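Local structure of Lpg2148(MvcA) (Legionella pneumophila subsp. pneumophila str. Philadelphia 1, 6K11) at residues R38-I43 and E375-L380; T180-A185 and S212-I217; F234-P239 and I276-Y281. The protein probably acts as a deamidase-type deubiquitinase that removes ubiquitin from the host enzyme UBE2N and so regulates its activity during Legionella infection. All coordinates share one frame; numbering follows the deposited sequence.

Contact 1. Residues R38-I43 and E375-L380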
ATOM      1  N   ARG A  38      20.231  -2.208  -5.382  1.00 38.79           N
ATOM      2  CA  ARG A  38      19.271  -2.953  -4.572  1.00 43.64           C
ATOM      3  C   ARG A  38      19.495  -4.464  -4.676  1.00 42.44           C
ATOM      4  O   ARG A  38      19.168  -5.196  -3.737  1.00 43.89           O
ATOM      5  CB  ARG A  38      17.841  -2.588  -4.982  1.00 44.56           C
ATOM      6  CG  ARG A  38      16.773  -3.220  -4.101  1.00 52.52           C
ATOM      7  CD  ARG A  38      15.342  -2.899  -4.545  1.00 56.57           C
ATOM      8  NE  ARG A  38      15.221  -1.583  -5.171  1.00 69.94           N
ATOM      9  CZ  ARG A  38      14.750  -1.362  -6.400  1.00 68.13           C
ATOM     10  NH1 ARG A  38      14.684  -0.120  -6.868  1.00 66.41           N
ATOM     11  NH2 ARG A  38      14.345  -2.373  -7.166  1.00 67.58           N
ATOM     12  N   SER A  39      20.058  -4.941  -5.791  1.00 41.37           N
ATOM     13  CA  SER A  39      20.311  -6.366  -6.000  1.00 42.92           C
ATOM     14  C   SER A  39      21.617  -6.870  -5.379  1.00 48.27           C
ATOM     15  O   SER A  39      21.717  -8.070  -5.089  1.00 45.36           O
ATOM     16  CB  SER A  39      20.336  -6.686  -7.502  1.00 44.00           C
ATOM     17  OG  SER A  39      19.039  -6.590  -8.065  1.00 49.37           O
ATOM     18  N   ILE A  40      22.612  -5.988  -5.190  1.00 43.69           N
ATOM     19  CA  ILE A  40      23.913  -6.407  -4.651  1.00 47.92           C
ATOM     20  C   ILE A  40      23.798  -7.284  -3.407  1.00 48.41           C
ATOM     21  O   ILE A  40      24.462  -8.330  -3.359  1.00 48.57           O
ATOM     22  CB  ILE A  40      24.807  -5.170  -4.412  1.00 47.79           C
ATOM     23  CG1 ILE A  40      25.505  -4.736  -5.704  1.00 50.90           C
ATOM     24  CG2 ILE A  40      25.822  -5.444  -3.302  1.00 49.67           C
ATOM     25  CD1 ILE A  40      26.543  -5.700  -6.194  1.00 46.98           C
ATOM     26  N   PRO A  41      23.012  -6.937  -2.378  1.00 47.77           N
ATOM     27  CA  PRO A  41      22.973  -7.786  -1.173  1.00 48.68           C
ATOM     28  C   PRO A  41      22.479  -9.202  -1.429  1.00 53.60           C
ATOM     29  O   PRO A  41      22.653 -10.066  -0.558  1.00 53.37           O
ATOM     30  CB  PRO A  41      22.017  -7.030  -0.239  1.00 49.19           C
ATOM     31  CG  PRO A  41      22.040  -5.615  -0.736  1.00 50.30           C
ATOM     32  CD  PRO A  41      22.152  -5.747  -2.219  1.00 47.97           C
ATOM     33  N   SER A  42      21.871  -9.470  -2.582  1.00 52.26           N
ATOM     34  CA  SER A  42      21.372 -10.796  -2.915  1.00 53.56           C
ATOM     35  C   SER A  42      22.386 -11.653  -3.664  1.00 54.30           C
ATOM     36  O   SER A  42      22.110 -12.829  -3.924  1.00 52.07           O
ATOM     37  CB  SER A  42      20.090 -10.686  -3.746  1.00 47.88           C
ATOM     38  OG  SER A  42      19.040 -10.125  -2.984  1.00 53.22           O
ATOM     39  N   ILE A  43      23.546 -11.108  -4.010  1.00 49.96           N
ATOM     40  CA  ILE A  43      24.556 -11.848  -4.750  1.00 48.88           C
ATOM     41  C   ILE A  43      25.578 -12.389  -3.757  1.00 57.33           C
ATOM     42  O   ILE A  43      26.235 -11.622  -3.042  1.00 55.16           O
ATOM     43  CB  ILE A  43      25.213 -10.970  -5.825  1.00 54.01           C
ATOM     44  CG1 ILE A  43      24.127 -10.474  -6.796  1.00 48.71           C
ATOM     45  CG2 ILE A  43      26.327 -11.738  -6.538  1.00 53.01           C
ATOM     46  CD1 ILE A  43      24.644  -9.891  -8.075  1.00 47.46           C
ATOM     47  N   GLU A 375      25.657  -3.079 -16.476  1.00 39.10           N
ATOM     48  CA  GLU A 375      27.006  -2.527 -16.404  1.00 39.26           C
ATOM     49  C   GLU A 375      27.365  -2.133 -14.973  1.00 38.93           C
ATOM     50  O   GLU A 375      28.495  -2.363 -14.525  1.00 36.32           O
ATOM     51  CB  GLU A 375      27.128  -1.349 -17.374  1.00 41.67           C
ATOM     52  CG  GLU A 375      26.919  -1.779 -18.832  1.00 46.96           C
ATOM     53  CD  GLU A 375      27.135  -0.666 -19.856  1.00 56.03           C
ATOM     54  OE1 GLU A 375      27.413  -0.989 -21.041  1.00 57.87           O
ATOM     55  OE2 GLU A 375      27.014   0.527 -19.486  1.00 60.17           O
ATOM     56  N   HIS A 376      26.406  -1.581 -14.224  1.00 35.28           N
ATOM     57  CA  HIS A 376      26.682  -1.189 -12.845  1.00 38.44           C
ATOM     58  C   HIS A 376      26.948  -2.411 -11.969  1.00 42.03           C
ATOM     59  O   HIS A 376      27.849  -2.396 -11.118  1.00 38.82           O
ATOM     60  CB  HIS A 376      25.517  -0.357 -12.296  1.00 37.25           C
ATOM     61  CG  HIS A 376      25.872   0.499 -11.118  1.00 37.40           C
ATOM     62  ND1 HIS A 376      27.011   1.280 -11.077  1.00 37.58           N
ATOM     63  CD2 HIS A 376      25.242   0.692  -9.933  1.00 37.49           C
ATOM     64  CE1 HIS A 376      27.060   1.923  -9.923  1.00 34.82           C
ATOM     65  NE2 HIS A 376      26.002   1.585  -9.210  1.00 37.72           N
ATOM     66  N   LEU A 377      26.179  -3.484 -12.168  1.00 39.59           N
ATOM     67  CA  LEU A 377      26.412  -4.714 -11.415  1.00 42.12           C
ATOM     68  C   LEU A 377      27.773  -5.319 -11.752  1.00 40.95           C
ATOM     69  O   LEU A 377      28.516  -5.744 -10.856  1.00 40.83           O
ATOM     70  CB  LEU A 377      25.282  -5.700 -11.714  1.00 39.79           C
ATOM     71  CG  LEU A 377      24.600  -6.472 -10.591  1.00 50.89           C
ATOM     72  CD1 LEU A 377      24.393  -5.627  -9.349  1.00 46.32           C
ATOM     73  CD2 LEU A 377      23.262  -6.986 -11.127  1.00 47.42           C
ATOM     74  N   GLU A 378      28.118  -5.365 -13.039  1.00 39.20           N
ATOM     75  CA  GLU A 378      29.402  -5.933 -13.428  1.00 43.90           C
ATOM     76  C   GLU A 378      30.554  -5.090 -12.898  1.00 48.08           C
ATOM     77  O   GLU A 378      31.585  -5.627 -12.474  1.00 47.27           O
ATOM     78  CB  GLU A 378      29.475  -6.060 -14.945  1.00 44.36           C
ATOM     79  CG  GLU A 378      28.551  -7.128 -15.525  1.00 45.42           C
ATOM     80  CD  GLU A 378      28.475  -7.044 -17.032  1.00 44.92           C
ATOM     81  OE1 GLU A 378      28.905  -6.006 -17.574  1.00 51.29           O
ATOM     82  OE2 GLU A 378      27.993  -8.004 -17.675  1.00 49.26           O
ATOM     83  N   SER A 379      30.387  -3.764 -12.889  1.00 40.94           N
ATOM     84  CA  SER A 379      31.426  -2.880 -12.376  1.00 41.52           C
ATOM     85  C   SER A 379      31.615  -3.072 -10.878  1.00 44.02           C
ATOM     86  O   SER A 379      32.741  -3.268 -10.403  1.00 47.25           O
ATOM     87  CB  SER A 379      31.072  -1.419 -12.708  1.00 42.13           C
ATOM     88  OG  SER A 379      32.215  -0.580 -12.636  1.00 48.38           O
ATOM     89  N   LEU A 380      30.518  -3.043 -10.119  1.00 39.08           N
ATOM     90  CA  LEU A 380      30.616  -3.113  -8.668  1.00 41.06           C
ATOM     91  C   LEU A 380      31.218  -4.435  -8.196  1.00 47.07           C
ATOM     92  O   LEU A 380      31.825  -4.486  -7.122  1.00 43.42           O
ATOM     93  CB  LEU A 380      29.239  -2.921  -8.036  1.00 39.90           C
ATOM     94  CG  LEU A 380      28.668  -1.497  -8.079  1.00 45.31           C
ATOM     95  CD1 LEU A 380      27.233  -1.479  -7.556  1.00 43.45           C
ATOM     96  CD2 LEU A 380      29.553  -0.532  -7.291  1.00 40.71           C
TER
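Ile40 and Leu377 carry this contact, their side chains running antiparallel alongside one another between the 3-10 turn that follows helix 28-39 and the last turns of helix 358-381. Toward Ile40, one methyl of the leucine does the touching: Leu377 CD1 lies 3.8 Å from Ile40 CD1 and 3.9 Å from Ile40 CG1, so it rests alongside the outer bond of the isoleucine. Ile40 sends this longer branch beside its own backbone N (chi1 -83°), which brings CG1 and CD1 across to the helix although the CB bond does not aim there. Leu380, one turn after Leu377, crosses the same branch obliquely, with CD1 at 4.1 Å from Ile40 CG1. That methyl also stands 3.6 Å above one face of the His376 ring, offset toward the rim. Ile43 closes the contact from the loop, its CD1 lying 4.2 Å from Leu377 CG. The 3-10 turn between the two isoleucines, with the amide of Ile43 bonded to the carbonyl O of Ile40, allows both to reach Leu377. Ile53 of helix 49-64 touches Ile43 and Leu377 as well, as in a helical bundle joined through aliphatic side chains. Across the two segments the chemistry is purely aliphatic, consistent with hydrophobic packing that is buried at Leu377 and Ile43 and more open at Leu380, with a polar link beside it from His376 NE2 to Glu37.

Contact 2. Residues T180-A185 and S212-I217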
ATOM      1  N   THR A 180       8.894 -18.413  33.449  1.00 42.53           N
ATOM      2  CA  THR A 180       9.307 -19.800  33.635  1.00 42.16           C
ATOM      3  C   THR A 180       8.116 -20.679  33.988  1.00 43.09           C
ATOM      4  O   THR A 180       7.979 -21.801  33.476  1.00 45.21           O
ATOM      5  CB  THR A 180      10.380 -19.887  34.724  1.00 44.52           C
ATOM      6  OG1 THR A 180      11.560 -19.193  34.297  1.00 43.62           O
ATOM      7  CG2 THR A 180      10.748 -21.343  35.000  1.00 43.80           C
ATOM      8  N   GLN A 181       7.228 -20.175  34.840  1.00 42.41           N
ATOM      9  CA  GLN A 181       6.053 -20.950  35.223  1.00 41.52           C
ATOM     10  C   GLN A 181       5.123 -21.183  34.035  1.00 44.99           C
ATOM     11  O   GLN A 181       4.695 -22.315  33.776  1.00 42.85           O
ATOM     12  CB  GLN A 181       5.335 -20.233  36.364  1.00 45.78           C
ATOM     13  CG  GLN A 181       4.117 -20.954  36.877  1.00 46.99           C
ATOM     14  CD  GLN A 181       2.886 -20.559  36.117  1.00 43.80           C
ATOM     15  OE1 GLN A 181       2.639 -19.374  35.905  1.00 49.37           O
ATOM     16  NE2 GLN A 181       2.106 -21.544  35.685  1.00 43.55           N
ATOM     17  N   LEU A 182       4.776 -20.115  33.310  1.00 41.91           N
ATOM     18  CA  LEU A 182       3.917 -20.256  32.135  1.00 40.10           C
ATOM     19  C   LEU A 182       4.566 -21.146  31.087  1.00 35.95           C
ATOM     20  O   LEU A 182       3.885 -21.943  30.428  1.00 41.79           O
ATOM     21  CB  LEU A 182       3.623 -18.877  31.525  1.00 42.96           C
ATOM     22  CG  LEU A 182       2.734 -17.900  32.284  1.00 38.62           C
ATOM     23  CD1 LEU A 182       2.838 -16.489  31.669  1.00 43.30           C
ATOM     24  CD2 LEU A 182       1.303 -18.388  32.278  1.00 35.32           C
ATOM     25  N   PHE A 183       5.887 -21.017  30.919  1.00 38.39           N
ATOM     26  CA  PHE A 183       6.612 -21.806  29.927  1.00 41.96           C
ATOM     27  C   PHE A 183       6.445 -23.297  30.195  1.00 43.58           C
ATOM     28  O   PHE A 183       6.124 -24.077  29.286  1.00 41.96           O
ATOM     29  CB  PHE A 183       8.086 -21.400  29.945  1.00 41.63           C
ATOM     30  CG  PHE A 183       8.956 -22.120  28.946  1.00 44.15           C
ATOM     31  CD1 PHE A 183       9.569 -23.320  29.276  1.00 45.68           C
ATOM     32  CD2 PHE A 183       9.202 -21.573  27.698  1.00 43.50           C
ATOM     33  CE1 PHE A 183      10.390 -23.970  28.375  1.00 47.42           C
ATOM     34  CE2 PHE A 183      10.027 -22.217  26.792  1.00 47.63           C
ATOM     35  CZ  PHE A 183      10.624 -23.420  27.136  1.00 47.98           C
ATOM     36  N   ASN A 184       6.631 -23.704  31.445  1.00 42.83           N
ATOM     37  CA  ASN A 184       6.532 -25.113  31.808  1.00 45.03           C
ATOM     38  C   ASN A 184       5.092 -25.589  31.991  1.00 42.64           C
ATOM     39  O   ASN A 184       4.867 -26.793  32.126  1.00 47.00           O
ATOM     40  CB  ASN A 184       7.360 -25.360  33.074  1.00 42.90           C
ATOM     41  CG  ASN A 184       8.847 -25.244  32.813  1.00 47.37           C
ATOM     42  OD1 ASN A 184       9.528 -24.404  33.397  1.00 52.08           O
ATOM     43  ND2 ASN A 184       9.358 -26.076  31.904  1.00 47.98           N
ATOM     44  N   ALA A 185       4.109 -24.689  31.988  1.00 40.99           N
ATOM     45  CA  ALA A 185       2.708 -25.091  32.049  1.00 38.78           C
ATOM     46  C   ALA A 185       2.112 -25.367  30.674  1.00 44.54           C
ATOM     47  O   ALA A 185       0.996 -25.900  30.584  1.00 45.11           O
ATOM     48  CB  ALA A 185       1.870 -24.012  32.748  1.00 46.35           C
ATOM     49  N   SER A 212      -4.831 -18.757  28.303  1.00 42.08           N
ATOM     50  CA  SER A 212      -5.824 -17.726  28.590  1.00 42.07           C
ATOM     51  C   SER A 212      -5.248 -16.598  29.447  1.00 42.45           C
ATOM     52  O   SER A 212      -5.645 -15.433  29.289  1.00 44.04           O
ATOM     53  CB  SER A 212      -7.045 -18.337  29.275  1.00 46.68           C
ATOM     54  OG  SER A 212      -8.024 -17.331  29.480  1.00 51.29           O
ATOM     55  N   GLU A 213      -4.314 -16.911  30.347  1.00 39.79           N
ATOM     56  CA  GLU A 213      -3.683 -15.851  31.130  1.00 44.13           C
ATOM     57  C   GLU A 213      -2.796 -14.963  30.253  1.00 41.25           C
ATOM     58  O   GLU A 213      -2.784 -13.737  30.419  1.00 40.67           O
ATOM     59  CB  GLU A 213      -2.878 -16.441  32.287  1.00 45.29           C
ATOM     60  CG  GLU A 213      -2.635 -15.409  33.384  1.00 46.89           C
ATOM     61  CD  GLU A 213      -1.662 -15.864  34.465  1.00 57.88           C
ATOM     62  OE1 GLU A 213      -1.121 -14.973  35.163  1.00 59.87           O
ATOM     63  OE2 GLU A 213      -1.435 -17.086  34.620  1.00 49.90           O
ATOM     64  N   ILE A 214      -2.052 -15.562  29.317  1.00 38.72           N
ATOM     65  CA  ILE A 214      -1.254 -14.782  28.369  1.00 39.99           C
ATOM     66  C   ILE A 214      -2.144 -13.868  27.531  1.00 39.86           C
ATOM     67  O   ILE A 214      -1.819 -12.694  27.314  1.00 37.85           O
ATOM     68  CB  ILE A 214      -0.410 -15.723  27.488  1.00 37.21           C
ATOM     69  CG1 ILE A 214       0.701 -16.352  28.329  1.00 37.24           C
ATOM     70  CG2 ILE A 214       0.194 -14.957  26.302  1.00 34.53           C
ATOM     71  CD1 ILE A 214       1.324 -17.591  27.726  1.00 41.27           C
ATOM     72  N   VAL A 215      -3.285 -14.383  27.056  1.00 37.63           N
ATOM     73  CA  VAL A 215      -4.215 -13.556  26.284  1.00 38.22           C
ATOM     74  C   VAL A 215      -4.716 -12.381  27.120  1.00 40.81           C
ATOM     75  O   VAL A 215      -4.820 -11.246  26.626  1.00 39.27           O
ATOM     76  CB  VAL A 215      -5.382 -14.415  25.754  1.00 40.59           C
ATOM     77  CG1 VAL A 215      -6.505 -13.536  25.242  1.00 41.51           C
ATOM     78  CG2 VAL A 215      -4.901 -15.354  24.645  1.00 40.41           C
ATOM     79  N   ASP A 216      -5.051 -12.632  28.392  1.00 40.28           N
ATOM     80  CA  ASP A 216      -5.502 -11.555  29.274  1.00 40.76           C
ATOM     81  C   ASP A 216      -4.418 -10.496  29.437  1.00 41.61           C
ATOM     82  O   ASP A 216      -4.691  -9.292  29.326  1.00 40.33           O
ATOM     83  CB  ASP A 216      -5.886 -12.103  30.653  1.00 43.04           C
ATOM     84  CG  ASP A 216      -7.160 -12.936  30.639  1.00 49.79           C
ATOM     85  OD1 ASP A 216      -7.993 -12.770  29.722  1.00 51.62           O
ATOM     86  OD2 ASP A 216      -7.328 -13.753  31.574  1.00 53.32           O
ATOM     87  N   ILE A 217      -3.186 -10.933  29.726  1.00 37.22           N
ATOM     88  CA  ILE A 217      -2.056 -10.016  29.898  1.00 35.12           C
ATOM     89  C   ILE A 217      -1.918  -9.132  28.662  1.00 38.29           C
ATOM     90  O   ILE A 217      -1.769  -7.907  28.758  1.00 36.07           O
ATOM     91  CB  ILE A 217      -0.767 -10.816  30.173  1.00 37.93           C
ATOM     92  CG1 ILE A 217      -0.760 -11.388  31.602  1.00 39.23           C
ATOM     93  CG2 ILE A 217       0.493  -9.984  29.941  1.00 36.91           C
ATOM     94  CD1 ILE A 217       0.305 -12.451  31.822  1.00 37.34           C
TER
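Leu182 reaches across from helix 176-185 to helix 206-220 and splits its two methyls between Ile214 and Glu213. From CB, which points at the facing helix, the chain runs to CG beside the backbone N (chi1 -69°), and this carries the branch point into the gap between the helices. There the paths part. CD1 meets an aliphatic partner, Ile214 CG1, at 4.0 Å; the two side chains lie flank to flank, each directed toward the other's helix. CD2 instead lies 3.8 Å from Glu213 OE2, a contact between a methyl and a carboxylate oxygen, with the leucine side chain nearly perpendicular to that of the glutamate. Glu213 gets there by leaving its helix with CG anti to the backbone N (chi1 -160°) and continuing extended, which lays the aliphatic part of the chain along the border of the contact and brings OE2 beside the leucine methyl CD2. The charge is met by Lys178, one turn before Leu182, whose NZ forms a salt bridge with Glu213 OE1 and also donates a hydrogen bond to Gln181 OE1. The salt bridge therefore sits next to the buried leucine and links the same two helices that the methyl contact joins. The nearest CA atoms across the pair, those of Leu182 and Ile214, are 8.4 Å apart, a spacing that leaves room for interdigitated side chains. Both helices belong to the MvcA insertion domain. Ala210, one turn before Ile214, touches Leu182 and Ala185, and Ile186 touches Ile214. On another flank of helix 176-185, Phe183 makes a cation-pi contact with Lys137 of strand 134-137, placing the helix pair beside the mixed sheet of this domain.

Contact 3. Residues F234-P239 and I276-Y281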
ATOM      1  N   PHE A 234      -4.958   5.283  -2.586  1.00 28.72           N
ATOM      2  CA  PHE A 234      -5.424   5.837  -3.854  1.00 30.74           C
ATOM      3  C   PHE A 234      -5.687   7.317  -3.662  1.00 29.85           C
ATOM      4  O   PHE A 234      -5.670   7.835  -2.543  1.00 31.47           O
ATOM      5  CB  PHE A 234      -6.683   5.116  -4.394  1.00 30.15           C
ATOM      6  CG  PHE A 234      -7.920   5.227  -3.516  1.00 32.55           C
ATOM      7  CD1 PHE A 234      -8.098   4.382  -2.419  1.00 33.60           C
ATOM      8  CD2 PHE A 234      -8.938   6.132  -3.833  1.00 33.59           C
ATOM      9  CE1 PHE A 234      -9.240   4.459  -1.633  1.00 32.61           C
ATOM     10  CE2 PHE A 234     -10.092   6.203  -3.059  1.00 35.06           C
ATOM     11  CZ  PHE A 234     -10.237   5.366  -1.946  1.00 28.36           C
ATOM     12  N   THR A 235      -5.924   7.997  -4.778  1.00 31.74           N
ATOM     13  CA  THR A 235      -6.228   9.410  -4.748  1.00 31.02           C
ATOM     14  C   THR A 235      -7.506   9.652  -5.533  1.00 32.81           C
ATOM     15  O   THR A 235      -7.929   8.840  -6.364  1.00 30.43           O
ATOM     16  CB  THR A 235      -5.066  10.256  -5.316  1.00 32.10           C
ATOM     17  OG1 THR A 235      -4.702   9.762  -6.620  1.00 30.98           O
ATOM     18  CG2 THR A 235      -3.854  10.181  -4.403  1.00 33.71           C
ATOM     19  N   ILE A 236      -8.129  10.785  -5.244  1.00 32.33           N
ATOM     20  CA  ILE A 236      -9.281  11.260  -5.989  1.00 29.55           C
ATOM     21  C   ILE A 236      -9.024  12.724  -6.296  1.00 33.50           C
ATOM     22  O   ILE A 236      -8.597  13.481  -5.415  1.00 34.87           O
ATOM     23  CB  ILE A 236     -10.598  11.078  -5.210  1.00 31.51           C
ATOM     24  CG1 ILE A 236     -11.034   9.600  -5.229  1.00 33.94           C
ATOM     25  CG2 ILE A 236     -11.703  11.956  -5.821  1.00 34.42           C
ATOM     26  CD1 ILE A 236     -12.316   9.345  -4.476  1.00 33.98           C
ATOM     27  N   TYR A 237      -9.273  13.117  -7.541  1.00 34.03           N
ATOM     28  CA  TYR A 237      -9.065  14.491  -7.982  1.00 37.59           C
ATOM     29  C   TYR A 237     -10.413  15.068  -8.389  1.00 34.75           C
ATOM     30  O   TYR A 237     -11.155  14.450  -9.159  1.00 32.18           O
ATOM     31  CB  TYR A 237      -8.066  14.540  -9.143  1.00 33.87           C
ATOM     32  CG  TYR A 237      -7.837  15.917  -9.734  1.00 33.44           C
ATOM     33  CD1 TYR A 237      -7.412  16.989  -8.942  1.00 36.39           C
ATOM     34  CD2 TYR A 237      -8.034  16.138 -11.093  1.00 33.72           C
ATOM     35  CE1 TYR A 237      -7.190  18.256  -9.497  1.00 34.80           C
ATOM     36  CE2 TYR A 237      -7.817  17.395 -11.655  1.00 36.55           C
ATOM     37  CZ  TYR A 237      -7.404  18.449 -10.848  1.00 37.29           C
ATOM     38  OH  TYR A 237      -7.199  19.696 -11.412  1.00 40.70           O
ATOM     39  N   ILE A 238     -10.742  16.233  -7.851  1.00 36.44           N
ATOM     40  CA  ILE A 238     -12.001  16.906  -8.139  1.00 35.62           C
ATOM     41  C   ILE A 238     -11.684  18.265  -8.755  1.00 38.40           C
ATOM     42  O   ILE A 238     -11.420  19.237  -8.044  1.00 38.26           O
ATOM     43  CB  ILE A 238     -12.869  17.054  -6.878  1.00 36.95           C
ATOM     44  CG1 ILE A 238     -13.077  15.692  -6.215  1.00 34.74           C
ATOM     45  CG2 ILE A 238     -14.227  17.672  -7.249  1.00 38.08           C
ATOM     46  CD1 ILE A 238     -13.420  15.771  -4.734  1.00 40.30           C
ATOM     47  N   PRO A 239     -11.670  18.361 -10.082  1.00 36.88           N
ATOM     48  CA  PRO A 239     -11.322  19.624 -10.735  1.00 40.42           C
ATOM     49  C   PRO A 239     -12.480  20.615 -10.692  1.00 45.19           C
ATOM     50  O   PRO A 239     -13.653  20.252 -10.563  1.00 39.40           O
ATOM     51  CB  PRO A 239     -11.013  19.207 -12.178  1.00 39.57           C
ATOM     52  CG  PRO A 239     -11.837  17.962 -12.392  1.00 39.16           C
ATOM     53  CD  PRO A 239     -11.883  17.270 -11.052  1.00 37.01           C
ATOM     54  N   ILE A 276     -20.870   7.341 -10.714  1.00 41.19           N
ATOM     55  CA  ILE A 276     -21.762   7.148  -9.572  1.00 40.17           C
ATOM     56  C   ILE A 276     -21.885   8.392  -8.707  1.00 41.44           C
ATOM     57  O   ILE A 276     -22.829   8.485  -7.909  1.00 40.32           O
ATOM     58  CB  ILE A 276     -21.342   5.935  -8.717  1.00 43.34           C
ATOM     59  CG1 ILE A 276     -20.160   6.264  -7.802  1.00 39.07           C
ATOM     60  CG2 ILE A 276     -21.055   4.717  -9.613  1.00 41.80           C
ATOM     61  CD1 ILE A 276     -19.873   5.139  -6.813  1.00 41.72           C
ATOM     62  N   GLY A 277     -20.996   9.362  -8.867  1.00 39.42           N
ATOM     63  CA  GLY A 277     -21.048  10.570  -8.053  1.00 40.63           C
ATOM     64  C   GLY A 277     -20.273  10.429  -6.755  1.00 39.07           C
ATOM     65  O   GLY A 277     -20.230   9.371  -6.139  1.00 38.83           O
ATOM     66  N   ILE A 278     -19.675  11.545  -6.322  1.00 38.32           N
ATOM     67  CA  ILE A 278     -18.758  11.530  -5.178  1.00 39.72           C
ATOM     68  C   ILE A 278     -19.487  11.163  -3.887  1.00 46.09           C
ATOM     69  O   ILE A 278     -18.921  10.488  -3.013  1.00 41.85           O
ATOM     70  CB  ILE A 278     -18.036  12.884  -5.056  1.00 38.84           C
ATOM     71  CG1 ILE A 278     -17.018  12.855  -3.904  1.00 44.80           C
ATOM     72  CG2 ILE A 278     -19.044  14.029  -4.875  1.00 42.62           C
ATOM     73  CD1 ILE A 278     -15.980  11.726  -4.017  1.00 42.78           C
ATOM     74  N   ASP A 279     -20.746  11.599  -3.740  1.00 43.26           N
ATOM     75  CA  ASP A 279     -21.490  11.299  -2.517  1.00 45.87           C
ATOM     76  C   ASP A 279     -21.687   9.796  -2.358  1.00 41.31           C
ATOM     77  O   ASP A 279     -21.413   9.236  -1.292  1.00 43.61           O
ATOM     78  CB  ASP A 279     -22.843  12.017  -2.520  1.00 48.04           C
ATOM     79  CG  ASP A 279     -22.714  13.526  -2.388  1.00 53.03           C
ATOM     80  OD1 ASP A 279     -21.798  14.004  -1.684  1.00 56.43           O
ATOM     81  OD2 ASP A 279     -23.550  14.237  -2.984  1.00 64.26           O
ATOM     82  N   LYS A 280     -22.152   9.127  -3.420  1.00 42.31           N
ATOM     83  CA  LYS A 280     -22.323   7.678  -3.377  1.00 43.56           C
ATOM     84  C   LYS A 280     -20.999   6.954  -3.167  1.00 40.91           C
ATOM     85  O   LYS A 280     -20.942   5.966  -2.425  1.00 38.35           O
ATOM     86  CB  LYS A 280     -22.989   7.180  -4.661  1.00 45.46           C
ATOM     87  CG  LYS A 280     -23.536   5.754  -4.550  1.00 50.47           C
ATOM     88  CD  LYS A 280     -24.703   5.690  -3.563  1.00 56.06           C
ATOM     89  CE  LYS A 280     -25.821   6.654  -3.967  1.00 57.54           C
ATOM     90  NZ  LYS A 280     -26.327   7.491  -2.835  1.00 60.02           N
ATOM     91  N   TYR A 281     -19.929   7.408  -3.837  1.00 38.64           N
ATOM     92  CA  TYR A 281     -18.609   6.816  -3.606  1.00 38.40           C
ATOM     93  C   TYR A 281     -18.218   6.909  -2.132  1.00 37.11           C
ATOM     94  O   TYR A 281     -17.776   5.924  -1.532  1.00 35.64           O
ATOM     95  CB  TYR A 281     -17.543   7.486  -4.494  1.00 36.05           C
ATOM     96  CG  TYR A 281     -16.220   6.709  -4.590  1.00 34.33           C
ATOM     97  CD1 TYR A 281     -15.207   6.902  -3.654  1.00 36.74           C
ATOM     98  CD2 TYR A 281     -15.989   5.791  -5.620  1.00 34.84           C
ATOM     99  CE1 TYR A 281     -14.002   6.205  -3.721  1.00 32.71           C
ATOM    100  CE2 TYR A 281     -14.769   5.083  -5.699  1.00 34.73           C
ATOM    101  CZ  TYR A 281     -13.786   5.300  -4.740  1.00 34.90           C
ATOM    102  OH  TYR A 281     -12.580   4.603  -4.789  1.00 31.39           O
TER
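Tyr281, which gives up the most surface in this contact, extends from the first turn of helix 278-288 toward strand 228-238, where Ile236 is its main partner; Ile278 completes the trio. The tyrosine ring is swung anti to the backbone N (chi1 -165°), and this directs the phenol toward the sheet. Ile236 and Tyr281 pass flank to flank, pointing contrary ways: the methyl Ile236 CD1 approaches the ring obliquely, 3.6 Å from Tyr281 CE1 and 3.9 Å from Tyr281 CD1. Ile278, three residues before Tyr281, comes to the same methyl, its CD1 lying 4.4 Å from Ile236 CD1; its CG1 stands opposite the backbone N (chi1 -177°), and a bend at the next bond (chi2 56°) places CD1. Farther out, the phenol end runs against Phe234, two residues back on the same side of the strand. Tyr281 OH lies 3.4 Å from Phe234 CE2, and the same carbon, at the edge of the tyrosine ring and near its plane, is 4.0 Å from Tyr281 CE1. Gly277 occupies the N-cap position, and its carbonyl O takes the amide of Tyr281; its positive phi turns the chain from the preceding helix into this one. Aromatic neighbours continue the cluster: Tyr281 stacks with Phe304, while Phe234 stacks with Phe124 of the adjoining strand. Phe234, Ile236 and Ile238 face the helix, whereas Thr235 and Tyr237 point the other way. This is an alpha+beta layer, a helix packed on one face of an antiparallel sheet.

How the contacts relate
From the N terminus, the segment after helix 28-39 enters contact 1 first, but its partner, helix 358-381, arrives only near the C terminus, so that contact 1 closes a loop of 331 residues. Contacts 2 and 3 both nest inside it and follow in series: 180-185 meets 212-217 within the insertion domain, then 234-239 packs against 276-281, so none of the loops cross. Helix 206-220 of contact 2 leads into strand 228-238 of contact 3, although the two centres are 50 Å apart. Contact 1 thus joins an N-terminal-side region to the last helix, contact 2 a helix pair in the insertion domain, and contact 3 the antiparallel sheet to a helix over it.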